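Local structure of endo-1,4-beta-xylanase C (Paenibacillus barcinonensis, 4XUR) at residues E98-R103 with G141-A146; S74-S79 with A128-P133; E86-Q91 with D160-Y165. The protein hydrolyses internal beta-1,4 linkages of xylan, the chain described here being its second CBM22 module, a xylan-binding domain in complex with xylotetraose. One frame throughout, in Å; residues are numbered along the deposited sequence.

All three contacts lie in one beta-sandwich domain. Contact 1 pairs strands 90-101 and 139-147 of the sheet that carries the xylan site; contact 2 pairs strands 75-83 and 124-131 of the other. With centres about 13 Å apart, they touch through the interior, where Met-144 packs on Ile-78 and Leu-142 on Val-132 and Pro-133. Contact 3, its centre about 25 Å from that of contact 1 and about 27 Å from that of contact 2, joins the turn into strand 90-101 to the approach to strand 164-173. Along the chain contact 1 nests inside contact 3; contact 2 alternates with both. Contact 1 holds Tyr-145 of the sugar pocket, while contacts 2 and 3 are scaffold away from it.

Contact 1 of 3, residues E98-R103 with G141-A146; sequences EKEFNR and GLRMYA. With XYP (beta-D-xylopyranose), chain D.
Glu-98 and Glu-100 both carry CG anti to the backbone N (chi1 171° and 177°) and run out extended, while Arg-143, on the facing strand, bends at chi2 (112°), which turns CD toward Glu-98; the guanidinium beyond it lies between the two carboxylates. On one side Arg-143 NH1 forms a salt bridge of 2.8 Å to Glu-98 OE2, using the oxygen's anti lone pair. On the other, Arg-143 NH2 makes a second salt bridge, to Glu-100 OE1 at 3.2 Å, meeting it from above the carboxylate plane, and Glu-100 CB lies over a guanidinium face. Water 1 accepts from Arg-143 NH1 and donates to Glu-100 OE1, closing the network. Each acid has a second anchor: Glu-98 forms salt bridges with Arg-29 and Arg-31, and Glu-100 OE2 is bound by Ser-140. Arg-143 NE pairs with Glu-65, an alternation of charges that would be expected to keep the acids ionised. Glycine suits position 141, since a CB there would clash with Arg-143 NH2.

The backbones beneath are antiparallel: Glu-98 N meets Arg-143 O at 2.8 Å, and Glu-100 N meets Gly-141 O at 3.0 Å. Further along, the edge of the Tyr-145 ring meets Glu-98 N, 3.6 Å from Tyr-145 CE1. A tyrosine fits because its hydroxyl extends beyond this packing, where Tyr-145 OH donates to xylose O2 at 3.0 Å, while Arg-31 makes a cation-pi contact with its ring. The arrangement is that of the xylan-binding face of a CBM22 beta-sandwich, where a charged network adjoins an aromatic residue of the sugar pocket.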
ATOM      1  N   GLU A  98      -4.930   5.383  -4.745  1.00  6.91           N
ATOM      2  CA  GLU A  98      -4.832   6.051  -6.086  1.00  7.03           C
ATOM      3  C   GLU A  98      -6.124   5.895  -6.813  1.00  7.84           C
ATOM      4  O   GLU A  98      -6.607   4.762  -6.945  1.00  7.72           O
ATOM      5  CB  GLU A  98      -3.688   5.400  -6.896  1.00  7.22           C
ATOM      6  CG  GLU A  98      -3.649   5.859  -8.340  1.00  7.61           C
ATOM      7  CD  GLU A  98      -2.429   5.218  -9.066  1.00  8.09           C
ATOM      8  OE1 GLU A  98      -1.298   5.448  -8.638  1.00  9.73           O
ATOM      9  OE2 GLU A  98      -2.661   4.402  -9.980  1.00  8.91           O
ATOM     10  N   LYS A  99      -6.739   7.008  -7.250  1.00  7.40           N
ATOM     11  CA  LYS A  99      -8.066   6.980  -7.898  1.00  7.59           C
ATOM     12  C   LYS A  99      -8.031   7.490  -9.340  1.00  7.98           C
ATOM     13  O   LYS A  99      -7.404   8.493  -9.622  1.00  8.42           O
ATOM     14  CB  LYS A  99      -9.063   7.784  -7.082  1.00  8.15           C
ATOM     15  CG  LYS A  99      -9.483   7.107  -5.814  1.00  9.42           C
ATOM     16  CD  LYS A  99     -10.502   7.996  -5.081  1.00 10.44           C
ATOM     17  CE  LYS A  99      -9.925   8.638  -3.886  1.00 10.58           C
ATOM     18  NZ  LYS A  99     -10.980   9.271  -3.099  1.00 10.76           N
ATOM     19  N   GLU A 100      -8.701   6.754 -10.211  1.00  8.95           N
ATOM     20  CA  GLU A 100      -8.844   7.057 -11.639  1.00  8.92           C
ATOM     21  C   GLU A 100     -10.357   7.262 -11.903  1.00  9.05           C
ATOM     22  O   GLU A 100     -11.200   6.476 -11.424  1.00  8.22           O
ATOM     23  CB  GLU A 100      -8.335   5.897 -12.506  1.00 10.30           C
ATOM     24  CG  GLU A 100      -8.525   6.102 -14.000  1.00 10.93           C
ATOM     25  CD  GLU A 100      -8.297   4.840 -14.775  1.00 10.27           C
ATOM     26  OE1 GLU A 100      -7.169   4.506 -15.032  1.00 11.81           O
ATOM     27  OE2 GLU A 100      -9.291   4.147 -15.131  1.00 13.42           O
ATOM     28  N   PHE A 101     -10.687   8.320 -12.664  1.00  8.97           N
ATOM     29  CA  PHE A 101     -12.014   8.677 -13.025  1.00 10.00           C
ATOM     30  C   PHE A 101     -12.105   8.735 -14.569  1.00 12.35           C
ATOM     31  O   PHE A 101     -11.239   9.312 -15.197  1.00 11.21           O
ATOM     32  CB  PHE A 101     -12.458  10.029 -12.446  1.00 10.79           C
ATOM     33  CG  PHE A 101     -12.569  10.018 -10.946  1.00  9.25           C
ATOM     34  CD1 PHE A 101     -11.438  10.224 -10.151  1.00  9.58           C
ATOM     35  CD2 PHE A 101     -13.777   9.736 -10.304  1.00  9.50           C
ATOM     36  CE1 PHE A 101     -11.528  10.217  -8.777  1.00  9.51           C
ATOM     37  CE2 PHE A 101     -13.850   9.749  -8.925  1.00  9.40           C
ATOM     38  CZ  PHE A 101     -12.713   9.985  -8.158  1.00  9.06           C
ATOM     39  N   ASN A 102     -13.180   8.190 -15.095  1.00 14.25           N
ATOM     40  CA  ASN A 102     -13.487   8.246 -16.533  1.00 17.58           C
ATOM     41  C   ASN A 102     -12.394   7.656 -17.367  1.00 18.61           C
ATOM     42  O   ASN A 102     -12.188   8.095 -18.497  1.00 20.53           O
ATOM     43  CB  ASN A 102     -13.816   9.676 -16.980  1.00 19.08           C
ATOM     44  CG  ASN A 102     -14.816  10.350 -16.102  1.00 18.85           C
ATOM     45  OD1 ASN A 102     -14.519  11.359 -15.483  1.00 21.90           O
ATOM     46  ND2 ASN A 102     -15.958   9.789 -16.000  1.00 21.46           N
ATOM     47  N   ARG A 103     -11.662   6.686 -16.811  1.00 18.93           N
ATOM     48  CA  ARG A 103     -10.569   6.051 -17.550  1.00 19.81           C
ATOM     49  C   ARG A 103      -9.536   7.062 -18.085  1.00 20.87           C
ATOM     50  O   ARG A 103      -8.957   6.867 -19.131  1.00 21.44           O
ATOM     51  CB  ARG A 103     -11.104   5.207 -18.705  1.00 22.54           C
ATOM     52  CG  ARG A 103     -12.118   4.174 -18.270  1.00 25.01           C
ATOM     53  CD  ARG A 103     -12.287   3.103 -19.330  1.00 25.76           C
ATOM     54  NE  ARG A 103     -13.650   3.092 -19.779  1.00 25.65           N
ATOM     55  CZ  ARG A 103     -14.704   2.856 -18.986  1.00 27.46           C
ATOM     56  NH1 ARG A 103     -14.503   2.657 -17.666  1.00 25.97           N
ATOM     57  NH2 ARG A 103     -15.924   2.794 -19.478  1.00 25.62           N
ATOM     58  N   GLY A 141     -10.968   3.329 -11.372  1.00  8.40           N
ATOM     59  CA  GLY A 141      -9.887   2.635 -10.588  1.00  8.23           C
ATOM     60  C   GLY A 141      -9.728   3.156  -9.186  1.00  8.10           C
ATOM     61  O   GLY A 141      -9.875   4.352  -8.925  1.00  7.81           O
ATOM     62  N   LEU A 142      -9.502   2.250  -8.242  1.00  7.61           N
ATOM     63  CA  LEU A 142      -9.249   2.609  -6.879  1.00  8.30           C
ATOM     64  C   LEU A 142      -8.252   1.584  -6.327  1.00  8.05           C
ATOM     65  O   LEU A 142      -8.617   0.432  -6.080  1.00  6.98           O
ATOM     66  CB  LEU A 142     -10.561   2.572  -6.057  1.00  8.08           C
ATOM     67  CG  LEU A 142     -10.553   3.074  -4.587  1.00  8.30           C
ATOM     68  CD1 LEU A 142     -11.940   3.620  -4.167  1.00  8.42           C
ATOM     69  CD2 LEU A 142     -10.128   2.025  -3.610  1.00  9.18           C
ATOM     70  N   ARG A 143      -7.031   2.029  -6.111  1.00  7.67           N
ATOM     71  CA  ARG A 143      -5.932   1.101  -5.790  1.00  7.77           C
ATOM     72  C   ARG A 143      -5.361   1.496  -4.475  1.00  7.99           C
ATOM     73  O   ARG A 143      -5.034   2.676  -4.223  1.00  7.05           O
ATOM     74  CB  ARG A 143      -4.865   1.174  -6.883  1.00  7.45           C
ATOM     75  CG  ARG A 143      -5.364   0.980  -8.289  1.00  8.24           C
ATOM     76  CD  ARG A 143      -5.265   2.228  -9.136  1.00  8.11           C
ATOM     77  NE  ARG A 143      -5.985   2.110 -10.439  1.00  9.08           N
ATOM     78  CZ  ARG A 143      -5.827   2.870 -11.493  1.00  9.68           C
ATOM     79  NH1 ARG A 143      -4.973   3.882 -11.545  1.00 10.26           N
ATOM     80  NH2 ARG A 143      -6.532   2.588 -12.580  1.00 10.04           N
ATOM     81  N   MET A 144      -5.231   0.516  -3.612  1.00  8.27           N
ATOM     82  CA  MET A 144      -4.591   0.760  -2.325  1.00  8.83           C
ATOM     83  C   MET A 144      -3.077   0.646  -2.477  1.00  8.96           C
ATOM     84  O   MET A 144      -2.599  -0.162  -3.226  1.00  9.22           O
ATOM     85  CB  MET A 144      -5.093  -0.171  -1.269  1.00 11.02           C
ATOM     86  CG  MET A 144      -4.725  -1.634  -1.457  1.00 11.42           C
ATOM     87  SD  MET A 144      -5.315  -2.580  -0.037  1.00 15.91           S
ATOM     88  CE  MET A 144      -4.281  -1.872   1.247  1.00 13.17           C
ATOM     89  N   TYR A 145      -2.303   1.454  -1.739  1.00  8.51           N
ATOM     90  CA  TYR A 145      -0.865   1.317  -1.770  1.00  8.40           C
ATOM     91  C   TYR A 145      -0.223   1.793  -0.490  1.00  8.42           C
ATOM     92  O   TYR A 145      -0.892   2.504   0.298  1.00  8.13           O
ATOM     93  CB  TYR A 145      -0.234   2.020  -3.002  1.00  8.61           C
ATOM     94  CG  TYR A 145      -0.303   3.515  -3.076  1.00  8.50           C
ATOM     95  CD1 TYR A 145      -1.427   4.121  -3.604  1.00  8.25           C
ATOM     96  CD2 TYR A 145       0.797   4.324  -2.735  1.00  8.38           C
ATOM     97  CE1 TYR A 145      -1.494   5.495  -3.729  1.00  8.58           C
ATOM     98  CE2 TYR A 145       0.747   5.709  -2.847  1.00  8.37           C
ATOM     99  CZ  TYR A 145      -0.391   6.281  -3.376  1.00  8.69           C
ATOM    100  OH  TYR A 145      -0.490   7.664  -3.526  1.00  9.51           O
ATOM    101  N   ALA A 146       1.035   1.383  -0.282  1.00  8.32           N
ATOM    102  CA  ALA A 146       1.802   1.903   0.853  1.00  9.16           C
ATOM    103  C   ALA A 146       2.946   2.731   0.359  1.00  9.74           C
ATOM    104  O   ALA A 146       3.510   2.471  -0.682  1.00  9.86           O
ATOM    105  CB  ALA A 146       2.360   0.744   1.714  1.00  9.70           C
TER
HETATM  106  C1  XYP D   3       1.675  11.080  -4.974  1.00 15.51           C
HETATM  107  C2  XYP D   3       1.901  10.626  -3.531  1.00 15.36           C
HETATM  108  C3  XYP D   3       0.709  10.944  -2.638  1.00 15.41           C
HETATM  109  C4  XYP D   3       0.300  12.424  -2.824  1.00 16.28           C
HETATM  110  C5  XYP D   3       0.160  12.782  -4.306  1.00 14.96           C
HETATM  111  O2  XYP D   3       2.082   9.217  -3.506  1.00 13.13           O
HETATM  112  O3  XYP D   3       1.018  10.721  -1.284  1.00 16.47           O
HETATM  113  O4  XYP D   3      -0.972  12.594  -2.156  1.00 16.45           O
HETATM  114  O5  XYP D   3       1.369  12.516  -4.987  1.00 17.65           O
HETATM  115  O   HOH W   1      -4.204   4.712 -14.413  1.00 15.17           O

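Contact 2 of 3, residues S74-S79 with A128-P133; sequences STVHIS and ADIIVP
Ser-74 opens the pairing: its O accepts from Val-132 N at 2.9 Å, and its OG, held by Gln-71 O, lies beside Val-132 CG2. Thr-75 sits on the outer face opposite Ile-131, its OG1 4.0 Å from Ile-131 CG1; a beta-branched residue suits this extended backbone. Val-76 turns inward and exchanges two backbone bonds with Ile-130. Its CG2, placed between the backbone N and the carbonyl carbon, meets Ile-130 CG1 at 3.7 Å. On the outer face again, His-77 donates from ND1 to Asp-129 OD1 (2.8 Å), with ring and carboxylate planes 83° apart; NE2 is bonded to Glu-127, so the imidazole bridges two acids. An alanine at His-77 would probably leave the Asp-129 carboxylate without this donor and freer to turn. Ile-78 points inward, its CD1 3.9 Å from Ile-130 CD1, and exchanges backbone bonds with Ala-128. The strand axes run at 138°, a strongly twisted antiparallel pair. Strand 164-173 flanks strand 75-83, with Ile-171 against Val-76 and Ile-78, and Leu-15 and Leu-70 of loops also meet Val-76. From the facing sheet, Phe-113 of strand 109-119 packs on Ile-78, Ala-128 and Ile-130, and Met-144 of strand 139-147 on Ile-78.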
ATOM      1  N   SER A  74     -20.130   2.508  -1.196  1.00  9.30           N
ATOM      2  CA  SER A  74     -20.095   1.857   0.104  1.00 10.11           C
ATOM      3  C   SER A  74     -18.962   2.385   0.934  1.00  9.49           C
ATOM      4  O   SER A  74     -18.075   3.054   0.426  1.00  9.57           O
ATOM      5  CB  SER A  74     -19.974   0.323  -0.088  1.00  9.51           C
ATOM      6  OG  SER A  74     -18.667  -0.017  -0.548  1.00  9.73           O
ATOM      7  N   THR A  75     -18.959   2.016   2.237  1.00  9.18           N
ATOM      8  CA  THR A  75     -17.825   2.259   3.119  1.00  9.38           C
ATOM      9  C   THR A  75     -17.247   0.851   3.499  1.00  9.53           C
ATOM     10  O   THR A  75     -18.004  -0.114   3.780  1.00  9.25           O
ATOM     11  CB  THR A  75     -18.284   2.989   4.382  1.00  9.11           C
ATOM     12  OG1 THR A  75     -18.849   4.238   3.986  1.00 10.68           O
ATOM     13  CG2 THR A  75     -17.147   3.225   5.346  1.00  9.46           C
ATOM     14  N   VAL A  76     -15.946   0.718   3.420  1.00  9.19           N
ATOM     15  CA  VAL A  76     -15.261  -0.496   3.697  1.00  9.15           C
ATOM     16  C   VAL A  76     -14.114  -0.222   4.690  1.00  9.54           C
ATOM     17  O   VAL A  76     -13.731   0.899   4.878  1.00  9.98           O
ATOM     18  CB  VAL A  76     -14.798  -1.218   2.412  1.00  8.76           C
ATOM     19  CG1 VAL A  76     -15.968  -1.566   1.534  1.00  9.41           C
ATOM     20  CG2 VAL A  76     -13.807  -0.379   1.597  1.00  8.69           C
ATOM     21  N   HIS A  77     -13.618  -1.281   5.348  1.00  9.81           N
ATOM     22  CA  HIS A  77     -12.487  -1.144   6.259  1.00 10.09           C
ATOM     23  C   HIS A  77     -11.257  -1.786   5.646  1.00 10.13           C
ATOM     24  O   HIS A  77     -11.326  -2.941   5.249  1.00 10.08           O
ATOM     25  CB  HIS A  77     -12.794  -1.787   7.615  1.00 10.37           C
ATOM     26  CG  HIS A  77     -11.828  -1.389   8.688  1.00 10.36           C
ATOM     27  ND1 HIS A  77     -11.785  -0.127   9.209  1.00 12.32           N
ATOM     28  CD2 HIS A  77     -10.881  -2.108   9.349  1.00 12.13           C
ATOM     29  CE1 HIS A  77     -10.842  -0.061  10.147  1.00 11.92           C
ATOM     30  NE2 HIS A  77     -10.284  -1.250  10.247  1.00 12.00           N
ATOM     31  N   ILE A  78     -10.183  -1.008   5.518  1.00 10.21           N
ATOM     32  CA  ILE A  78      -8.918  -1.531   4.999  1.00 10.47           C
ATOM     33  C   ILE A  78      -7.875  -1.572   6.087  1.00 10.97           C
ATOM     34  O   ILE A  78      -7.663  -0.589   6.838  1.00 10.02           O
ATOM     35  CB  ILE A  78      -8.366  -0.715   3.823  1.00 11.16           C
ATOM     36  CG1 ILE A  78      -9.391  -0.629   2.728  1.00 12.65           C
ATOM     37  CG2 ILE A  78      -7.071  -1.336   3.328  1.00 11.92           C
ATOM     38  CD1 ILE A  78      -8.835  -0.191   1.358  1.00 13.04           C
ATOM     39  N   SER A  79      -7.169  -2.666   6.113  1.00 11.45           N
ATOM     40  CA  SER A  79      -5.979  -2.820   7.007  1.00 11.00           C
ATOM     41  C   SER A  79      -4.850  -3.582   6.371  1.00 11.66           C
ATOM     42  O   SER A  79      -5.015  -4.310   5.403  1.00 11.54           O
ATOM     43  CB  SER A  79      -6.396  -3.541   8.269  1.00 11.76           C
ATOM     44  OG  SER A  79      -6.849  -4.883   7.976  1.00 11.75           O
ATOM     45  N   ALA A 128      -7.895   1.924   8.358  1.00 10.14           N
ATOM     46  CA  ALA A 128      -8.944   2.947   8.390  1.00 10.47           C
ATOM     47  C   ALA A 128     -10.182   2.474   7.647  1.00  9.30           C
ATOM     48  O   ALA A 128     -10.122   1.559   6.814  1.00 10.64           O
ATOM     49  CB  ALA A 128      -8.461   4.247   7.777  1.00 10.26           C
ATOM     50  N   ASP A 129     -11.304   3.106   7.937  1.00  8.43           N
ATOM     51  CA  ASP A 129     -12.481   3.057   6.977  1.00  9.25           C
ATOM     52  C   ASP A 129     -12.138   3.936   5.777  1.00  8.85           C
ATOM     53  O   ASP A 129     -11.621   5.059   5.900  1.00  8.98           O
ATOM     54  CB  ASP A 129     -13.759   3.575   7.618  1.00  9.48           C
ATOM     55  CG  ASP A 129     -14.455   2.590   8.537  1.00  9.81           C
ATOM     56  OD1 ASP A 129     -13.994   1.472   8.788  1.00 10.65           O
ATOM     57  OD2 ASP A 129     -15.547   2.980   8.996  1.00 10.76           O
ATOM     58  N   ILE A 130     -12.531   3.468   4.598  1.00  8.06           N
ATOM     59  CA  ILE A 130     -12.527   4.372   3.415  1.00  9.05           C
ATOM     60  C   ILE A 130     -13.886   4.328   2.706  1.00  8.62           C
ATOM     61  O   ILE A 130     -14.645   3.350   2.808  1.00  9.80           O
ATOM     62  CB  ILE A 130     -11.433   3.989   2.425  1.00  9.85           C
ATOM     63  CG1 ILE A 130     -11.646   2.601   1.834  1.00 10.96           C
ATOM     64  CG2 ILE A 130     -10.092   4.116   3.074  1.00  9.80           C
ATOM     65  CD1 ILE A 130     -11.394   2.509   0.344  1.00 11.55           C
ATOM     66  N   ILE A 131     -14.151   5.398   1.952  1.00  8.25           N
ATOM     67  CA  ILE A 131     -15.358   5.524   1.152  1.00  8.35           C
ATOM     68  C   ILE A 131     -14.948   5.144  -0.289  1.00  7.38           C
ATOM     69  O   ILE A 131     -13.934   5.620  -0.836  1.00  8.31           O
ATOM     70  CB  ILE A 131     -15.859   7.018   1.256  1.00  8.16           C
ATOM     71  CG1 ILE A 131     -16.505   7.212   2.596  1.00  8.34           C
ATOM     72  CG2 ILE A 131     -16.813   7.392   0.104  1.00  9.05           C
ATOM     73  CD1 ILE A 131     -16.480   8.627   3.076  1.00  8.55           C
ATOM     74  N   VAL A 132     -15.777   4.315  -0.907  1.00  7.83           N
ATOM     75  CA  VAL A 132     -15.663   3.997  -2.311  1.00  7.81           C
ATOM     76  C   VAL A 132     -16.608   4.988  -3.006  1.00  7.30           C
ATOM     77  O   VAL A 132     -17.822   4.922  -2.724  1.00  7.22           O
ATOM     78  CB  VAL A 132     -16.100   2.520  -2.566  1.00  8.38           C
ATOM     79  CG1 VAL A 132     -15.833   2.109  -3.964  1.00  8.71           C
ATOM     80  CG2 VAL A 132     -15.294   1.590  -1.643  1.00  8.49           C
ATOM     81  N   PRO A 133     -16.088   5.855  -3.866  1.00  7.16           N
ATOM     82  CA  PRO A 133     -17.004   6.826  -4.552  1.00  6.88           C
ATOM     83  C   PRO A 133     -18.119   6.153  -5.363  1.00  6.71           C
ATOM     84  O   PRO A 133     -17.920   5.010  -5.844  1.00  7.19           O
ATOM     85  CB  PRO A 133     -16.082   7.600  -5.444  1.00  7.60           C
ATOM     86  CG  PRO A 133     -14.717   7.479  -4.833  1.00  7.54           C
ATOM     87  CD  PRO A 133     -14.715   6.089  -4.253  1.00  7.52           C
TER

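Contact 3 of 3, residues E86-Q91 with D160-Y165; sequences EGPATQ and DTIPFY
Glu-86 and Pro-163 cross at about a right angle, the flank of the acid's chain lying against the CG-CD side of the proline ring. Glu-86 CG sits between the backbone N and the carbonyl carbon (chi1 72°), and the extended chain beyond it brings the carboxylate up to Pro-163 CG and CD. Glu-86 CD is 3.7 Å from Pro-163 CG, while Glu-86 OE2 approaches Pro-163 CD at 3.6 Å. The contact is one of van der Waals packing, and no hydrogen bond crosses between the segments. CG and the carboxylate end of Glu-86 both touch the ring at the exposed margin of the contact, a place that suits a charged group.

Ile-162 is the buried residue here, directed toward the turn. Its CG2 branch reaches Glu-86 O at 3.7 Å and Pro-88 CD at 4.1 Å, the proline ring and the isoleucine crossing obliquely. The contact lies at one end of the beta-sandwich, where the turn between strand 75-83 of one sheet and strand 90-101 of the other meets the approach to strand 164-173. Gly-87 belongs in this turn because its positive phi of 98° would jam a CB against the preceding carbonyl, and such a CB would also run into Ile-162 CG2.

Glu-86 O has no hydrogen-bond partner in the model, and the isoleucine branch helps bury it. Gln-91 approaches from strand 90-101, its CG 4.4 Å from Ile-162 CD1, a loose apolar touch made by the aliphatic part of the side chain. Outside the two segments, Tyr-84 also packs on Ile-162, and Lys-51 and Ser-53 of strand 48-53 flank Pro-163. Arg-55 NH1 binds the carbonyls of both Asp-160 and Ile-162, tying down the chain that presents the isoleucine.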
ATOM      1  N   GLU A  86      15.995  -1.744   8.063  1.00 26.01           N
ATOM      2  CA  GLU A  86      17.244  -0.998   7.881  1.00 28.05           C
ATOM      3  C   GLU A  86      17.047   0.509   7.917  1.00 28.91           C
ATOM      4  O   GLU A  86      15.991   1.022   7.593  1.00 29.05           O
ATOM      5  CB  GLU A  86      17.982  -1.476   6.621  1.00 31.46           C
ATOM      6  CG  GLU A  86      17.368  -1.091   5.312  1.00 31.20           C
ATOM      7  CD  GLU A  86      18.177  -1.555   4.121  1.00 34.46           C
ATOM      8  OE1 GLU A  86      18.403  -2.783   3.976  1.00 32.69           O
ATOM      9  OE2 GLU A  86      18.563  -0.685   3.319  1.00 30.68           O
ATOM     10  N   GLY A  87      18.072   1.243   8.313  1.00 29.77           N
ATOM     11  CA  GLY A  87      18.017   2.695   8.285  1.00 30.23           C
ATOM     12  C   GLY A  87      17.677   3.335   9.643  1.00 28.56           C
ATOM     13  O   GLY A  87      18.229   2.922  10.666  1.00 28.49           O
ATOM     14  N   PRO A  88      16.740   4.302   9.673  1.00 26.00           N
ATOM     15  CA  PRO A  88      16.515   5.059  10.875  1.00 28.94           C
ATOM     16  C   PRO A  88      15.885   4.213  11.961  1.00 27.95           C
ATOM     17  O   PRO A  88      15.511   3.051  11.723  1.00 31.11           O
ATOM     18  CB  PRO A  88      15.525   6.148  10.442  1.00 30.40           C
ATOM     19  CG  PRO A  88      14.779   5.515   9.279  1.00 26.91           C
ATOM     20  CD  PRO A  88      15.838   4.702   8.577  1.00 27.71           C
ATOM     21  N   ALA A  89      15.788   4.799  13.136  1.00 26.94           N
ATOM     22  CA  ALA A  89      15.255   4.130  14.344  1.00 25.72           C
ATOM     23  C   ALA A  89      13.722   4.051  14.314  1.00 26.08           C
ATOM     24  O   ALA A  89      13.147   3.093  14.787  1.00 23.85           O
ATOM     25  CB  ALA A  89      15.713   4.939  15.583  1.00 26.70           C
ATOM     26  N   THR A  90      13.101   5.086  13.756  1.00 26.73           N
ATOM     27  CA  THR A  90      11.662   5.100  13.475  1.00 25.96           C
ATOM     28  C   THR A  90      11.393   5.663  12.072  1.00 24.92           C
ATOM     29  O   THR A  90      12.183   6.464  11.532  1.00 22.13           O
ATOM     30  CB  THR A  90      10.868   5.956  14.492  1.00 25.52           C
ATOM     31  OG1 THR A  90      11.102   7.358  14.268  1.00 26.06           O
ATOM     32  CG2 THR A  90      11.225   5.558  15.881  1.00 26.56           C
ATOM     33  N   GLN A  91      10.222   5.290  11.485  1.00 20.02           N
ATOM     34  CA  GLN A  91       9.834   5.885  10.223  1.00 20.35           C
ATOM     35  C   GLN A  91       8.264   5.760  10.076  1.00 17.28           C
ATOM     36  O   GLN A  91       7.717   4.752  10.437  1.00 16.33           O
ATOM     37  CB  GLN A  91      10.560   5.167   9.079  1.00 20.15           C
ATOM     38  CG  GLN A  91      10.143   5.553   7.649  1.00 20.21           C
ATOM     39  CD  GLN A  91      10.432   6.999   7.323  1.00 24.28           C
ATOM     40  OE1 GLN A  91      11.587   7.425   7.415  1.00 23.17           O
ATOM     41  NE2 GLN A  91       9.404   7.761   6.919  1.00 22.72           N
ATOM     42  N   ASP A 160      13.939   8.344   3.681  1.00 20.24           N
ATOM     43  CA  ASP A 160      12.641   8.316   2.999  1.00 21.05           C
ATOM     44  C   ASP A 160      12.419   7.103   2.123  1.00 18.86           C
ATOM     45  O   ASP A 160      11.248   6.666   1.931  1.00 18.70           O
ATOM     46  CB  ASP A 160      12.490   9.534   2.054  1.00 20.58           C
ATOM     47  CG  ASP A 160      12.357  10.834   2.790  1.00 23.71           C
ATOM     48  OD1 ASP A 160      11.646  10.960   3.822  1.00 21.37           O
ATOM     49  OD2 ASP A 160      12.968  11.795   2.280  1.00 25.68           O
ATOM     50  N   THR A 161      13.500   6.534   1.570  1.00 17.26           N
ATOM     51  CA  THR A 161      13.390   5.548   0.494  1.00 14.97           C
ATOM     52  C   THR A 161      13.822   4.158   0.907  1.00 15.99           C
ATOM     53  O   THR A 161      14.232   3.349   0.072  1.00 16.06           O
ATOM     54  CB  THR A 161      14.097   6.016  -0.813  1.00 15.80           C
ATOM     55  OG1 THR A 161      15.461   6.290  -0.525  1.00 16.39           O
ATOM     56  CG2 THR A 161      13.410   7.218  -1.432  1.00 15.86           C
ATOM     57  N   ILE A 162      13.821   3.902   2.211  1.00 15.27           N
ATOM     58  CA  ILE A 162      14.172   2.620   2.690  1.00 15.78           C
ATOM     59  C   ILE A 162      13.229   1.523   2.180  1.00 16.80           C
ATOM     60  O   ILE A 162      12.029   1.776   1.953  1.00 16.31           O
ATOM     61  CB  ILE A 162      14.196   2.533   4.254  1.00 16.56           C
ATOM     62  CG1 ILE A 162      12.871   3.015   4.833  1.00 16.43           C
ATOM     63  CG2 ILE A 162      15.375   3.298   4.804  1.00 15.47           C
ATOM     64  CD1 ILE A 162      12.403   2.133   5.949  1.00 18.69           C
ATOM     65  N   PRO A 163      13.753   0.286   1.968  1.00 15.34           N
ATOM     66  CA  PRO A 163      12.875  -0.826   1.618  1.00 14.81           C
ATOM     67  C   PRO A 163      11.972  -1.206   2.777  1.00 14.00           C
ATOM     68  O   PRO A 163      12.298  -0.923   3.943  1.00 14.36           O
ATOM     69  CB  PRO A 163      13.849  -1.975   1.324  1.00 14.79           C
ATOM     70  CG  PRO A 163      15.032  -1.671   2.208  1.00 15.33           C
ATOM     71  CD  PRO A 163      15.150  -0.160   2.243  1.00 16.92           C
ATOM     72  N   PHE A 164      10.820  -1.821   2.499  1.00 14.34           N
ATOM     73  CA  PHE A 164       9.913  -2.239   3.544  1.00 13.40           C
ATOM     74  C   PHE A 164       8.975  -3.369   3.063  1.00 13.53           C
ATOM     75  O   PHE A 164       8.857  -3.620   1.891  1.00 11.88           O
ATOM     76  CB  PHE A 164       9.092  -1.073   4.124  1.00 14.22           C
ATOM     77  CG  PHE A 164       8.124  -0.427   3.151  1.00 14.05           C
ATOM     78  CD1 PHE A 164       6.895  -0.968   2.946  1.00 14.11           C
ATOM     79  CD2 PHE A 164       8.486   0.713   2.474  1.00 13.57           C
ATOM     80  CE1 PHE A 164       6.020  -0.366   2.047  1.00 14.41           C
ATOM     81  CE2 PHE A 164       7.603   1.341   1.608  1.00 14.55           C
ATOM     82  CZ  PHE A 164       6.366   0.762   1.406  1.00 14.13           C
ATOM     83  N   TYR A 165       8.400  -4.034   4.042  1.00 12.75           N
ATOM     84  CA  TYR A 165       7.548  -5.218   3.877  1.00 13.42           C
ATOM     85  C   TYR A 165       6.123  -4.870   4.198  1.00 12.48           C
ATOM     86  O   TYR A 165       5.876  -4.083   5.094  1.00 12.16           O
ATOM     87  CB  TYR A 165       7.981  -6.347   4.849  1.00 14.51           C
ATOM     88  CG  TYR A 165       9.462  -6.719   4.694  1.00 14.58           C
ATOM     89  CD1 TYR A 165      10.452  -5.966   5.348  1.00 14.81           C
ATOM     90  CD2 TYR A 165       9.836  -7.744   3.835  1.00 15.77           C
ATOM     91  CE1 TYR A 165      11.829  -6.301   5.190  1.00 16.56           C
ATOM     92  CE2 TYR A 165      11.181  -8.079   3.641  1.00 15.59           C
ATOM     93  CZ  TYR A 165      12.162  -7.353   4.359  1.00 15.74           C
ATOM     94  OH  TYR A 165      13.490  -7.667   4.176  1.00 16.50           O
TER